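Local atomic coordinates of probable glutamine synthetase (Pseudomonas aeruginosa, PDB entry 4HPP), a protein that belongs to the glutamine synthetase family, pairing an N-terminal domain with a larger catalytic domain whose pocket holds a magnesium ion and glutamic acid. Residues 274-288 / 385-398. Numbering follows the deposited sequence.
Sequences LPALCALTAPTAASY and QALPATLGDALDCL
Tyr288 lays one face of its ring on the backbone of Thr390, whose C lies 3.6 Å above the ring plane, offset toward the rim, while the hydroxyl reaches on to Ala394, OH to CB 3.2 Å. With CG anti to its own carbonyl carbon (chi1 -61°), the ring's OH end lies by the last turn of helix 261-281, near Cys278 O and Ala282 O, either of which could take its one proton in a weak hydrogen bond. Beside it Leu391 fills the turn after that helix: CD2 meets Ala285 N at 3.5 Å and CD1 meets Pro283 O at 3.7 Å. Within the catalytic domain, the axes of 274-281 and 391-398 approach to 7.3 Å and cross at -121°, consistent with small Ala279 and Ala394 where they meet; Ala279 CB sits 3.5 Å from Ala394 O. Leu387 CD2 reaches Leu274 CB at 3.7 Å, and Pro388 CG meets Pro275 O and Cys278 CB. No hydrogen bond joins the segments. On the exposed margin, Ala389 and Thr390 pack their backbones on Tyr288 but point their CB bonds away; Thr390 OG1 caps helix 391-399, accepting from Asp393 N. Near Pro275, partly exposed Gln385 crosses the proline ring at about a right angle, Gln385 OE1 3.3 Å from Pro275 CD, while its NE2 hydrogen-bonds Ala272 O.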
ATOM      1  N   LEU A 274      33.112 -47.581   0.211  1.00 55.21           N
ATOM      2  CA  LEU A 274      32.470 -46.389  -0.398  1.00 64.30           C
ATOM      3  C   LEU A 274      31.408 -46.644  -1.479  1.00 61.76           C
ATOM      4  O   LEU A 274      30.392 -45.944  -1.471  1.00 72.44           O
ATOM      5  CB  LEU A 274      33.478 -45.304  -0.888  1.00 57.47           C
ATOM      6  CG  LEU A 274      33.454 -44.021  -0.040  1.00 53.54           C
ATOM      7  CD1 LEU A 274      34.616 -43.117  -0.381  1.00 48.33           C
ATOM      8  CD2 LEU A 274      32.131 -43.281  -0.216  1.00 52.03           C
ATOM      9  N   PRO A 275      31.635 -47.605  -2.425  1.00 60.69           N
ATOM     10  CA  PRO A 275      30.560 -47.664  -3.450  1.00 59.80           C
ATOM     11  C   PRO A 275      29.209 -48.024  -2.856  1.00 60.53           C
ATOM     12  O   PRO A 275      28.188 -47.654  -3.425  1.00 65.40           O
ATOM     13  CB  PRO A 275      31.061 -48.710  -4.499  1.00 53.97           C
ATOM     14  CG  PRO A 275      32.550 -48.715  -4.322  1.00 58.64           C
ATOM     15  CD  PRO A 275      32.850 -48.335  -2.863  1.00 53.90           C
ATOM     16  N   ALA A 276      29.204 -48.696  -1.707  1.00 57.06           N
ATOM     17  CA  ALA A 276      27.955 -48.994  -0.997  1.00 54.68           C
ATOM     18  C   ALA A 276      27.485 -47.784  -0.191  1.00 55.34           C
ATOM     19  O   ALA A 276      26.258 -47.508  -0.081  1.00 50.88           O
ATOM     20  CB  ALA A 276      28.145 -50.204  -0.064  1.00 49.73           C
ATOM     21  N   LEU A 277      28.456 -47.082   0.413  1.00 55.66           N
ATOM     22  CA  LEU A 277      28.122 -46.001   1.333  1.00 55.71           C
ATOM     23  C   LEU A 277      27.400 -44.922   0.559  1.00 58.96           C
ATOM     24  O   LEU A 277      26.662 -44.112   1.148  1.00 62.34           O
ATOM     25  CB  LEU A 277      29.344 -45.405   1.975  1.00 48.88           C
ATOM     26  CG  LEU A 277      30.084 -46.218   3.016  1.00 46.87           C
ATOM     27  CD1 LEU A 277      31.350 -45.460   3.454  1.00 40.36           C
ATOM     28  CD2 LEU A 277      29.159 -46.537   4.160  1.00 46.81           C
ATOM     29  N   CYS A 278      27.606 -44.935  -0.759  1.00 49.23           N
ATOM     30  CA  CYS A 278      26.965 -43.969  -1.597  1.00 53.59           C
ATOM     31  C   CYS A 278      25.442 -44.081  -1.616  1.00 52.00           C
ATOM     32  O   CYS A 278      24.750 -43.072  -1.760  1.00 50.45           O
ATOM     33  CB  CYS A 278      27.571 -44.000  -2.990  1.00 58.96           C
ATOM     34  SG  CYS A 278      29.265 -43.362  -2.921  1.00 60.53           S
ATOM     35  N   ALA A 279      24.939 -45.295  -1.432  1.00 47.11           N
ATOM     36  CA  ALA A 279      23.517 -45.546  -1.424  1.00 48.15           C
ATOM     37  C   ALA A 279      22.939 -44.902  -0.183  1.00 50.61           C
ATOM     38  O   ALA A 279      21.742 -44.587  -0.142  1.00 49.17           O
ATOM     39  CB  ALA A 279      23.211 -47.049  -1.438  1.00 44.03           C
ATOM     40  N   LEU A 280      23.786 -44.709   0.828  1.00 52.89           N
ATOM     41  CA  LEU A 280      23.331 -44.166   2.120  1.00 50.01           C
ATOM     42  C   LEU A 280      23.836 -42.735   2.376  1.00 57.84           C
ATOM     43  O   LEU A 280      23.300 -42.049   3.246  1.00 65.98           O
ATOM     44  CB  LEU A 280      23.686 -45.096   3.308  1.00 44.47           C
ATOM     45  CG  LEU A 280      23.320 -46.602   3.243  1.00 46.83           C
ATOM     46  CD1 LEU A 280      24.426 -47.493   3.774  1.00 40.18           C
ATOM     47  CD2 LEU A 280      22.012 -46.972   3.897  1.00 43.93           C
ATOM     48  N   THR A 281      24.845 -42.262   1.639  1.00 57.44           N
ATOM     49  CA  THR A 281      25.320 -40.871   1.836  1.00 50.68           C
ATOM     50  C   THR A 281      25.072 -39.970   0.616  1.00 57.77           C
ATOM     51  O   THR A 281      25.248 -38.746   0.697  1.00 61.91           O
ATOM     52  CB  THR A 281      26.806 -40.821   2.162  1.00 47.48           C
ATOM     53  OG1 THR A 281      27.524 -41.146   0.972  1.00 49.67           O
ATOM     54  CG2 THR A 281      27.190 -41.807   3.285  1.00 46.70           C
ATOM     55  N   ALA A 282      24.715 -40.571  -0.525  1.00 58.23           N
ATOM     56  CA  ALA A 282      24.176 -39.824  -1.685  1.00 55.41           C
ATOM     57  C   ALA A 282      22.928 -40.565  -2.178  1.00 55.72           C
ATOM     58  O   ALA A 282      22.939 -41.117  -3.270  1.00 59.89           O
ATOM     59  CB  ALA A 282      25.222 -39.693  -2.793  1.00 52.90           C
ATOM     60  N   PRO A 283      21.849 -40.564  -1.367  1.00 51.51           N
ATOM     61  CA  PRO A 283      20.833 -41.584  -1.413  1.00 50.59           C
ATOM     62  C   PRO A 283      19.663 -41.228  -2.263  1.00 48.32           C
ATOM     63  O   PRO A 283      18.660 -41.923  -2.196  1.00 51.34           O
ATOM     64  CB  PRO A 283      20.334 -41.625   0.030  1.00 48.68           C
ATOM     65  CG  PRO A 283      20.720 -40.305   0.623  1.00 53.22           C
ATOM     66  CD  PRO A 283      21.458 -39.521  -0.416  1.00 48.21           C
ATOM     67  N   THR A 284      19.722 -40.149  -3.017  1.00 48.87           N
ATOM     68  CA  THR A 284      18.545 -39.898  -3.859  1.00 57.21           C
ATOM     69  C   THR A 284      18.925 -39.890  -5.320  1.00 61.82           C
ATOM     70  O   THR A 284      20.110 -39.726  -5.677  1.00 61.98           O
ATOM     71  CB  THR A 284      17.809 -38.581  -3.544  1.00 53.05           C
ATOM     72  OG1 THR A 284      18.711 -37.490  -3.701  1.00 43.24           O
ATOM     73  CG2 THR A 284      17.250 -38.586  -2.129  1.00 68.90           C
ATOM     74  N   ALA A 285      17.909 -40.043  -6.159  1.00 60.93           N
ATOM     75  CA  ALA A 285      18.107 -40.031  -7.614  1.00 66.22           C
ATOM     76  C   ALA A 285      18.855 -38.747  -8.061  1.00 65.08           C
ATOM     77  O   ALA A 285      19.791 -38.828  -8.874  1.00 56.64           O
ATOM     78  CB  ALA A 285      16.764 -40.196  -8.345  1.00 63.33           C
ATOM     79  N   ALA A 286      18.472 -37.589  -7.491  1.00 58.36           N
ATOM     80  CA  ALA A 286      19.130 -36.304  -7.776  1.00 54.04           C
ATOM     81  C   ALA A 286      20.570 -36.241  -7.297  1.00 57.43           C
ATOM     82  O   ALA A 286      21.308 -35.325  -7.700  1.00 60.24           O
ATOM     83  CB  ALA A 286      18.344 -35.128  -7.211  1.00 61.17           C
ATOM     84  N   SER A 287      20.978 -37.208  -6.461  1.00 52.09           N
ATOM     85  CA  SER A 287      22.319 -37.171  -5.894  1.00 53.21           C
ATOM     86  C   SER A 287      23.366 -37.412  -6.969  1.00 60.23           C
ATOM     87  O   SER A 287      24.509 -36.895  -6.886  1.00 59.99           O
ATOM     88  CB  SER A 287      22.469 -38.159  -4.754  1.00 53.52           C
ATOM     89  OG  SER A 287      21.720 -37.742  -3.622  1.00 45.77           O
ATOM     90  N   TYR A 288      22.970 -38.157  -8.006  1.00 63.09           N
ATOM     91  CA  TYR A 288      23.932 -38.544  -9.036  1.00 55.89           C
ATOM     92  C   TYR A 288      24.189 -37.493 -10.123  1.00 54.55           C
ATOM     93  O   TYR A 288      25.174 -37.601 -10.818  1.00 60.44           O
ATOM     94  CB  TYR A 288      23.740 -39.993  -9.486  1.00 47.16           C
ATOM     95  CG  TYR A 288      23.961 -40.828  -8.286  1.00 40.98           C
ATOM     96  CD1 TYR A 288      22.922 -41.038  -7.372  1.00 43.14           C
ATOM     97  CD2 TYR A 288      25.225 -41.299  -7.977  1.00 43.38           C
ATOM     98  CE1 TYR A 288      23.120 -41.752  -6.212  1.00 41.97           C
ATOM     99  CE2 TYR A 288      25.448 -41.992  -6.791  1.00 46.66           C
ATOM    100  CZ  TYR A 288      24.390 -42.215  -5.918  1.00 48.07           C
ATOM    101  OH  TYR A 288      24.603 -42.904  -4.737  1.00 57.71           O
ATOM    102  N   GLN A 385      38.141 -48.501  -6.364  1.00 90.48           N
ATOM    103  CA  GLN A 385      36.824 -48.582  -7.080  1.00 86.30           C
ATOM    104  C   GLN A 385      36.245 -47.213  -7.566  1.00 75.45           C
ATOM    105  O   GLN A 385      36.450 -46.157  -6.945  1.00 80.94           O
ATOM    106  CB  GLN A 385      35.755 -49.307  -6.227  1.00 81.39           C
ATOM    107  CG  GLN A 385      36.224 -50.488  -5.381  1.00 81.44           C
ATOM    108  CD  GLN A 385      35.781 -50.383  -3.913  1.00 91.30           C
ATOM    109  OE1 GLN A 385      35.926 -49.323  -3.293  1.00 99.35           O
ATOM    110  NE2 GLN A 385      35.265 -51.481  -3.343  1.00 75.36           N
ATOM    111  N   ALA A 386      35.530 -47.230  -8.682  1.00 66.03           N
ATOM    112  CA  ALA A 386      34.648 -46.112  -9.030  1.00 69.80           C
ATOM    113  C   ALA A 386      33.398 -46.109  -8.102  1.00 70.74           C
ATOM    114  O   ALA A 386      32.831 -47.177  -7.759  1.00 59.60           O
ATOM    115  CB  ALA A 386      34.226 -46.173 -10.504  1.00 64.43           C
ATOM    116  N   LEU A 387      32.994 -44.907  -7.689  1.00 66.43           N
ATOM    117  CA  LEU A 387      31.703 -44.704  -7.024  1.00 67.69           C
ATOM    118  C   LEU A 387      30.597 -44.886  -8.063  1.00 63.01           C
ATOM    119  O   LEU A 387      30.778 -44.541  -9.224  1.00 61.65           O
ATOM    120  CB  LEU A 387      31.638 -43.316  -6.347  1.00 62.28           C
ATOM    121  CG  LEU A 387      32.780 -43.046  -5.341  1.00 59.88           C
ATOM    122  CD1 LEU A 387      32.652 -41.737  -4.591  1.00 57.42           C
ATOM    123  CD2 LEU A 387      32.967 -44.180  -4.356  1.00 56.85           C
ATOM    124  N   PRO A 388      29.452 -45.454  -7.668  1.00 63.58           N
ATOM    125  CA  PRO A 388      28.391 -45.647  -8.658  1.00 58.91           C
ATOM    126  C   PRO A 388      27.982 -44.349  -9.385  1.00 66.99           C
ATOM    127  O   PRO A 388      28.463 -43.253  -9.047  1.00 74.42           O
ATOM    128  CB  PRO A 388      27.235 -46.212  -7.831  1.00 61.49           C
ATOM    129  CG  PRO A 388      27.589 -45.962  -6.401  1.00 62.23           C
ATOM    130  CD  PRO A 388      29.078 -45.971  -6.344  1.00 62.78           C
ATOM    131  N   ALA A 389      27.096 -44.466 -10.371  1.00 60.24           N
ATOM    132  CA  ALA A 389      26.749 -43.329 -11.205  1.00 54.98           C
ATOM    133  C   ALA A 389      25.258 -43.002 -11.212  1.00 54.81           C
ATOM    134  O   ALA A 389      24.866 -41.993 -11.756  1.00 50.50           O
ATOM    135  CB  ALA A 389      27.239 -43.561 -12.632  1.00 63.36           C
ATOM    136  N   THR A 390      24.421 -43.864 -10.644  1.00 56.35           N
ATOM    137  CA  THR A 390      22.985 -43.592 -10.485  1.00 54.33           C
ATOM    138  C   THR A 390      22.631 -44.174  -9.133  1.00 50.19           C
ATOM    139  O   THR A 390      23.372 -44.988  -8.579  1.00 48.58           O
ATOM    140  CB  THR A 390      22.091 -44.318 -11.538  1.00 58.15           C
ATOM    141  OG1 THR A 390      22.301 -45.726 -11.447  1.00 59.38           O
ATOM    142  CG2 THR A 390      22.371 -43.849 -12.987  1.00 56.51           C
ATOM    143  N   LEU A 391      21.477 -43.809  -8.613  1.00 47.99           N
ATOM    144  CA  LEU A 391      20.969 -44.485  -7.423  1.00 49.48           C
ATOM    145  C   LEU A 391      20.892 -46.017  -7.563  1.00 54.78           C
ATOM    146  O   LEU A 391      21.215 -46.768  -6.582  1.00 51.13           O
ATOM    147  CB  LEU A 391      19.597 -43.928  -7.091  1.00 42.78           C
ATOM    148  CG  LEU A 391      19.113 -44.331  -5.728  1.00 42.97           C
ATOM    149  CD1 LEU A 391      20.222 -44.170  -4.679  1.00 40.65           C
ATOM    150  CD2 LEU A 391      17.858 -43.504  -5.481  1.00 41.64           C
ATOM    151  N   GLY A 392      20.460 -46.472  -8.767  1.00 62.45           N
ATOM    152  CA  GLY A 392      20.290 -47.928  -9.075  1.00 55.36           C
ATOM    153  C   GLY A 392      21.573 -48.703  -8.841  1.00 56.19           C
ATOM    154  O   GLY A 392      21.647 -49.666  -8.032  1.00 51.76           O
ATOM    155  N   ASP A 393      22.602 -48.247  -9.542  1.00 59.43           N
ATOM    156  CA  ASP A 393      23.956 -48.757  -9.330  1.00 63.26           C
ATOM    157  C   ASP A 393      24.358 -48.664  -7.876  1.00 55.41           C
ATOM    158  O   ASP A 393      25.032 -49.583  -7.382  1.00 54.70           O
ATOM    159  CB  ASP A 393      24.969 -48.085 -10.283  1.00 60.15           C
ATOM    160  CG  ASP A 393      24.509 -48.153 -11.766  1.00 73.13           C
ATOM    161  OD1 ASP A 393      23.509 -48.878 -12.036  1.00 73.77           O
ATOM    162  OD2 ASP A 393      25.118 -47.489 -12.656  1.00 74.96           O
ATOM    163  N   ALA A 394      23.906 -47.609  -7.169  1.00 50.74           N
ATOM    164  CA  ALA A 394      24.378 -47.440  -5.790  1.00 52.30           C
ATOM    165  C   ALA A 394      23.695 -48.451  -4.952  1.00 49.62           C
ATOM    166  O   ALA A 394      24.332 -49.022  -4.089  1.00 52.12           O
ATOM    167  CB  ALA A 394      24.192 -46.043  -5.238  1.00 53.18           C
ATOM    168  N   LEU A 395      22.411 -48.709  -5.213  1.00 50.25           N
ATOM    169  CA  LEU A 395      21.706 -49.832  -4.502  1.00 54.64           C
ATOM    170  C   LEU A 395      22.173 -51.262  -4.869  1.00 61.04           C
ATOM    171  O   LEU A 395      22.238 -52.139  -3.997  1.00 59.98           O
ATOM    172  CB  LEU A 395      20.192 -49.741  -4.665  1.00 47.59           C
ATOM    173  CG  LEU A 395      19.629 -48.376  -4.302  1.00 54.16           C
ATOM    174  CD1 LEU A 395      18.183 -48.300  -4.728  1.00 55.51           C
ATOM    175  CD2 LEU A 395      19.747 -48.098  -2.795  1.00 57.01           C
ATOM    176  N   ASP A 396      22.470 -51.502  -6.151  1.00 63.61           N
ATOM    177  CA  ASP A 396      23.207 -52.713  -6.511  1.00 70.26           C
ATOM    178  C   ASP A 396      24.371 -52.851  -5.539  1.00 71.18           C
ATOM    179  O   ASP A 396      24.428 -53.837  -4.820  1.00 78.52           O
ATOM    180  CB  ASP A 396      23.699 -52.711  -7.976  1.00 69.36           C
ATOM    181  CG  ASP A 396      22.564 -52.548  -8.975  1.00 71.52           C
ATOM    182  OD1 ASP A 396      21.398 -52.831  -8.619  1.00 65.95           O
ATOM    183  OD2 ASP A 396      22.829 -52.113 -10.112  1.00 79.15           O
ATOM    184  N   CYS A 397      25.248 -51.842  -5.467  1.00 69.83           N
ATOM    185  CA  CYS A 397      26.475 -51.964  -4.663  1.00 62.80           C
ATOM    186  C   CYS A 397      26.235 -52.318  -3.227  1.00 60.17           C
ATOM    187  O   CYS A 397      27.005 -53.064  -2.644  1.00 72.68           O
ATOM    188  CB  CYS A 397      27.293 -50.690  -4.667  1.00 62.74           C
ATOM    189  SG  CYS A 397      27.889 -50.094  -6.257  1.00 61.38           S
ATOM    190  N   LEU A 398      25.201 -51.735  -2.638  1.00 64.86           N
ATOM    191  CA  LEU A 398      24.860 -51.954  -1.229  1.00 60.29           C
ATOM    192  C   LEU A 398      24.413 -53.389  -0.999  1.00 69.48           C
ATOM    193  O   LEU A 398      24.674 -53.999   0.058  1.00 70.13           O
ATOM    194  CB  LEU A 398      23.679 -51.071  -0.851  1.00 53.60           C
ATOM    195  CG  LEU A 398      23.448 -50.531   0.567  1.00 53.41           C
ATOM    196  CD1 LEU A 398      21.951 -50.385   0.745  1.00 54.60           C
ATOM    197  CD2 LEU A 398      24.109 -51.248   1.749  1.00 46.30           C
TER